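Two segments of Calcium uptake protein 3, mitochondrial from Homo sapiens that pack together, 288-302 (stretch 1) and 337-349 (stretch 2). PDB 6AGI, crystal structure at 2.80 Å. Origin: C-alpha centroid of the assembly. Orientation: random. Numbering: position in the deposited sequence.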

# COMPACT_ATOMS: atom_id res chain seq x y z
N GLU B 288 6.95 -32.22 -9.51
CA GLU B 288 7.66 -30.97 -9.39
C GLU B 288 8.30 -30.67 -10.74
O GLU B 288 8.90 -31.55 -11.35
CB GLU B 288 8.65 -31.02 -8.24
CG GLU B 288 7.99 -30.55 -6.95
CD GLU B 288 8.62 -31.10 -5.72
OE1 GLU B 288 8.05 -30.84 -4.63
OE2 GLU B 288 9.66 -31.78 -5.85
N LYS B 289 8.09 -29.45 -11.26
CA LYS B 289 8.84 -29.01 -12.43
C LYS B 289 9.90 -27.97 -12.06
O LYS B 289 10.87 -27.79 -12.80
CB LYS B 289 7.89 -28.45 -13.51
N GLY B 290 9.77 -27.31 -10.93
CA GLY B 290 10.84 -26.48 -10.44
C GLY B 290 10.63 -25.03 -10.82
O GLY B 290 10.14 -24.70 -11.90
N ILE B 291 11.13 -24.14 -9.97
CA ILE B 291 11.02 -22.71 -10.16
C ILE B 291 12.41 -22.15 -10.43
O ILE B 291 13.35 -22.42 -9.68
CB ILE B 291 10.39 -22.05 -8.92
CG1 ILE B 291 9.00 -22.66 -8.69
CG2 ILE B 291 10.31 -20.53 -9.06
CD1 ILE B 291 7.96 -22.22 -9.71
N THR B 292 12.53 -21.39 -11.51
CA THR B 292 13.82 -20.82 -11.85
C THR B 292 14.07 -19.55 -11.03
O THR B 292 13.16 -19.00 -10.39
CB THR B 292 13.88 -20.57 -13.36
OG1 THR B 292 13.06 -19.45 -13.71
CG2 THR B 292 13.36 -21.79 -14.11
N PHE B 293 15.32 -19.08 -11.01
CA PHE B 293 15.61 -17.89 -10.20
C PHE B 293 14.86 -16.68 -10.72
O PHE B 293 14.45 -15.81 -9.93
CB PHE B 293 17.09 -17.56 -10.16
CG PHE B 293 17.38 -16.34 -9.35
CD1 PHE B 293 17.20 -16.33 -7.97
CD2 PHE B 293 17.85 -15.19 -9.96
CE1 PHE B 293 17.48 -15.19 -7.20
CE2 PHE B 293 18.13 -14.04 -9.21
CZ PHE B 293 17.94 -14.04 -7.83
N ASP B 294 14.71 -16.57 -12.03
CA ASP B 294 14.01 -15.42 -12.56
C ASP B 294 12.57 -15.41 -12.06
O ASP B 294 12.03 -14.34 -11.76
CB ASP B 294 14.05 -15.43 -14.09
CG ASP B 294 15.31 -14.81 -14.63
OD1 ASP B 294 16.05 -14.19 -13.83
OD2 ASP B 294 15.56 -14.95 -15.85
N GLU B 295 11.95 -16.59 -11.97
CA GLU B 295 10.56 -16.67 -11.53
C GLU B 295 10.43 -16.36 -10.05
O GLU B 295 9.50 -15.68 -9.63
CB GLU B 295 9.98 -18.06 -11.85
CG GLU B 295 9.92 -18.36 -13.34
CD GLU B 295 9.66 -19.81 -13.64
OE1 GLU B 295 9.53 -20.60 -12.68
OE2 GLU B 295 9.64 -20.18 -14.84
N PHE B 296 11.38 -16.85 -9.26
CA PHE B 296 11.41 -16.59 -7.83
C PHE B 296 11.60 -15.10 -7.55
O PHE B 296 10.90 -14.50 -6.72
CB PHE B 296 12.48 -17.54 -7.26
CG PHE B 296 12.88 -17.33 -5.84
CD1 PHE B 296 13.75 -16.33 -5.47
CD2 PHE B 296 12.43 -18.21 -4.88
CE1 PHE B 296 14.14 -16.20 -4.14
CE2 PHE B 296 12.80 -18.09 -3.56
CZ PHE B 296 13.65 -17.08 -3.18
N ARG B 297 12.51 -14.46 -8.29
CA ARG B 297 12.67 -13.00 -8.19
C ARG B 297 11.43 -12.27 -8.68
O ARG B 297 11.04 -11.25 -8.09
CB ARG B 297 13.94 -12.55 -8.93
CG ARG B 297 14.32 -11.10 -8.67
CD ARG B 297 15.72 -10.68 -9.22
NE ARG B 297 16.05 -11.16 -10.56
CZ ARG B 297 17.16 -10.82 -11.21
NH1 ARG B 297 18.05 -10.00 -10.66
NH2 ARG B 297 17.36 -11.29 -12.43
N SER B 298 10.86 -12.69 -9.81
CA SER B 298 9.61 -12.13 -10.29
C SER B 298 8.59 -12.08 -9.17
O SER B 298 8.00 -11.03 -8.87
CB SER B 298 9.08 -12.95 -11.45
OG SER B 298 9.65 -12.48 -12.66
N PHE B 299 8.41 -13.22 -8.50
CA PHE B 299 7.35 -13.29 -7.50
C PHE B 299 7.65 -12.44 -6.28
O PHE B 299 6.73 -11.81 -5.73
CB PHE B 299 7.10 -14.75 -7.10
CG PHE B 299 5.99 -14.91 -6.14
CD1 PHE B 299 4.69 -15.01 -6.60
CD2 PHE B 299 6.20 -14.91 -4.78
CE1 PHE B 299 3.64 -15.13 -5.74
CE2 PHE B 299 5.15 -15.04 -3.91
CZ PHE B 299 3.87 -15.15 -4.39
N PHE B 300 8.90 -12.32 -5.86
CA PHE B 300 9.06 -11.42 -4.72
C PHE B 300 9.05 -9.93 -5.09
O PHE B 300 8.56 -9.09 -4.31
CB PHE B 300 10.27 -11.86 -3.91
CG PHE B 300 10.05 -13.21 -3.25
CD1 PHE B 300 9.36 -13.30 -2.05
CD2 PHE B 300 10.42 -14.39 -3.88
CE1 PHE B 300 9.09 -14.51 -1.46
CE2 PHE B 300 10.17 -15.62 -3.29
CZ PHE B 300 9.50 -15.67 -2.07
N GLN B 301 9.48 -9.56 -6.29
CA GLN B 301 9.25 -8.18 -6.72
C GLN B 301 7.76 -7.87 -6.71
O GLN B 301 7.31 -6.81 -6.22
CB GLN B 301 9.87 -7.93 -8.09
CG GLN B 301 11.32 -7.47 -8.00
CD GLN B 301 12.11 -7.70 -9.28
OE1 GLN B 301 11.54 -8.02 -10.33
NE2 GLN B 301 13.42 -7.55 -9.18
N PHE B 302 6.96 -8.82 -7.22
CA PHE B 302 5.51 -8.68 -7.20
C PHE B 302 4.97 -8.55 -5.77
O PHE B 302 4.08 -7.72 -5.51
CB PHE B 302 4.89 -9.88 -7.91
CG PHE B 302 3.46 -10.09 -7.59
CD1 PHE B 302 2.50 -9.16 -7.96
CD2 PHE B 302 3.07 -11.19 -6.86
CE1 PHE B 302 1.17 -9.35 -7.64
CE2 PHE B 302 1.74 -11.37 -6.52
CZ PHE B 302 0.79 -10.46 -6.91
N GLY B 337 4.15 -4.52 -14.08
CA GLY B 337 5.13 -4.56 -15.13
C GLY B 337 5.88 -5.85 -15.20
O GLY B 337 6.64 -6.05 -16.15
N LEU B 338 5.71 -6.74 -14.22
CA LEU B 338 6.39 -8.03 -14.28
C LEU B 338 5.63 -9.03 -15.13
O LEU B 338 4.40 -9.05 -15.14
CB LEU B 338 6.58 -8.60 -12.88
CG LEU B 338 7.20 -7.66 -11.88
CD1 LEU B 338 6.61 -8.01 -10.57
CD2 LEU B 338 8.71 -7.83 -11.85
N LYS B 339 6.39 -9.89 -15.83
CA LYS B 339 5.82 -10.96 -16.65
C LYS B 339 6.07 -12.27 -15.91
O LYS B 339 7.23 -12.70 -15.78
CB LYS B 339 6.42 -10.98 -18.06
CG LYS B 339 6.24 -9.66 -18.83
CD LYS B 339 6.70 -9.74 -20.29
CE LYS B 339 6.86 -8.34 -20.91
NZ LYS B 339 8.10 -8.15 -21.77
N PHE B 340 4.99 -12.88 -15.42
CA PHE B 340 5.03 -14.16 -14.73
C PHE B 340 4.94 -15.25 -15.78
O PHE B 340 4.14 -15.15 -16.71
CB PHE B 340 3.85 -14.28 -13.77
CG PHE B 340 4.03 -13.63 -12.42
CD1 PHE B 340 4.95 -12.62 -12.21
CD2 PHE B 340 3.24 -14.04 -11.35
CE1 PHE B 340 5.06 -12.04 -10.96
CE2 PHE B 340 3.35 -13.47 -10.11
CZ PHE B 340 4.25 -12.49 -9.91
N SER B 341 5.78 -16.28 -15.65
CA SER B 341 5.62 -17.45 -16.49
C SER B 341 4.31 -18.17 -16.17
O SER B 341 3.83 -18.13 -15.03
CB SER B 341 6.78 -18.41 -16.30
OG SER B 341 6.74 -19.03 -15.02
N PRO B 342 3.70 -18.83 -17.16
CA PRO B 342 2.51 -19.63 -16.85
C PRO B 342 2.80 -20.72 -15.86
O PRO B 342 1.90 -21.17 -15.13
CB PRO B 342 2.10 -20.21 -18.21
CG PRO B 342 2.68 -19.24 -19.19
CD PRO B 342 4.00 -18.85 -18.60
N HIS B 343 4.04 -21.18 -15.81
CA HIS B 343 4.39 -22.13 -14.77
C HIS B 343 4.29 -21.48 -13.39
O HIS B 343 3.71 -22.06 -12.46
CB HIS B 343 5.79 -22.69 -14.99
CG HIS B 343 6.16 -23.69 -13.94
ND1 HIS B 343 7.19 -23.48 -13.05
CD2 HIS B 343 5.59 -24.87 -13.61
CE1 HIS B 343 7.26 -24.51 -12.23
NE2 HIS B 343 6.30 -25.37 -12.54
N LEU B 344 4.84 -20.27 -13.24
CA LEU B 344 4.77 -19.59 -11.95
C LEU B 344 3.33 -19.35 -11.54
O LEU B 344 2.93 -19.64 -10.41
CB LEU B 344 5.53 -18.26 -12.00
CG LEU B 344 5.55 -17.41 -10.72
CD1 LEU B 344 6.24 -18.16 -9.60
CD2 LEU B 344 6.24 -16.08 -10.94
N VAL B 345 2.51 -18.85 -12.47
CA VAL B 345 1.12 -18.59 -12.16
C VAL B 345 0.42 -19.87 -11.76
O VAL B 345 -0.28 -19.93 -10.74
CB VAL B 345 0.41 -17.91 -13.35
CG1 VAL B 345 -1.07 -17.85 -13.10
CG2 VAL B 345 0.94 -16.49 -13.52
N ASN B 346 0.63 -20.93 -12.54
CA ASN B 346 -0.01 -22.20 -12.24
C ASN B 346 0.42 -22.72 -10.88
O ASN B 346 -0.39 -23.27 -10.12
CB ASN B 346 0.33 -23.19 -13.36
CG ASN B 346 -0.41 -24.51 -13.24
OD1 ASN B 346 -0.96 -24.85 -12.19
ND2 ASN B 346 -0.48 -25.22 -14.35
N THR B 347 1.69 -22.50 -10.54
CA THR B 347 2.18 -22.97 -9.26
C THR B 347 1.55 -22.19 -8.12
O THR B 347 1.09 -22.78 -7.13
CB THR B 347 3.70 -22.87 -9.23
OG1 THR B 347 4.24 -23.69 -10.28
CG2 THR B 347 4.21 -23.39 -7.90
N VAL B 348 1.50 -20.85 -8.23
CA VAL B 348 0.82 -20.04 -7.22
C VAL B 348 -0.62 -20.51 -7.04
O VAL B 348 -1.11 -20.63 -5.91
CB VAL B 348 0.87 -18.54 -7.59
CG1 VAL B 348 0.01 -17.76 -6.65
CG2 VAL B 348 2.28 -18.01 -7.52
N PHE B 349 -1.32 -20.80 -8.14
CA PHE B 349 -2.70 -21.24 -8.01
C PHE B 349 -2.79 -22.57 -7.26
O PHE B 349 -3.61 -22.72 -6.35
CB PHE B 349 -3.38 -21.31 -9.37
CG PHE B 349 -4.01 -20.01 -9.78
CD1 PHE B 349 -3.25 -18.83 -9.78
CD2 PHE B 349 -5.36 -19.93 -10.08
CE1 PHE B 349 -3.81 -17.62 -10.13
CE2 PHE B 349 -5.93 -18.71 -10.44
CZ PHE B 349 -5.15 -17.55 -10.46

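The one hydrogen bond that joins the two segments runs to a hydroxyl already engaged in capping a helix. Ser341 occupies the N-cap position of helix 342-349, and its OG accepts from Leu344 N at 2.9 Å, satisfying an amide that has no carbonyl partner in the first turn. The same OG donates to Glu295 OE2 at 3.1 Å, a weak bond, so that a single oxygen links the start of one helix to the first turn of the other. The second carboxylate oxygen of Glu295 turns back on its own segment: Thr292 N, at the N-cap position of helix 293-302, donates weakly to Glu295 OE1 at 3.3 Å. Glu295 thus touches the beginnings of both helices; its CA-to-CB bond points toward the partner segment, and chi1 and chi2 are m and t.

Beside this polar site lies the His343 imidazole, which is met by several residues of the first segment. Gly290 O approaches His343 CE1 to 2.9 Å, and Ile291 CD1 lies 3.5 Å from the same carbon. Glu295 OE1 lies at the ring edge, 3.7 Å from His343 ND1, too far to count as a hydrogen bond. Nor does Gly290 O bond to His343 ND1, although they are 3.4 Å apart, because the angle is poor. His343 NE2 is hydrogen-bonded elsewhere in the structure. The phi of Gly290 is positive, and a CB there would be jammed against the preceding carbonyl oxygen.

Further along, the contact becomes apolar. The helices cross at -60°, with their axes 10.4 Å apart at closest approach, and Leu344 CD2 reaches across to within 3.5 Å of Glu295 O and 4.2 Å of Phe299 CB. One turn on from Leu344, Val348 CG2 packs 3.6 Å from Phe299 CE1.

The segment leading into the second helix adds further contacts. The CA-to-CB bond of Phe340 points sideways, but the end of its side chain comes nearer, bringing CZ to 3.3 Å from Phe302 CB and CE2 to 4.1 Å from Phe299 CD1. With Phe302 it forms an offset edge-to-face pair, in which the edge of Phe340 is directed at the face of Phe302; the centroids are 5.2 Å apart and the planes nearly perpendicular, at 88°. Leu338 extends the apolar surface, its CD1 lying 3.7 Å from Phe302 CB, while its CD2 comes within 3.2 Å of Gln301 OE1. Together the two segments bury 663 Å², counting both sides.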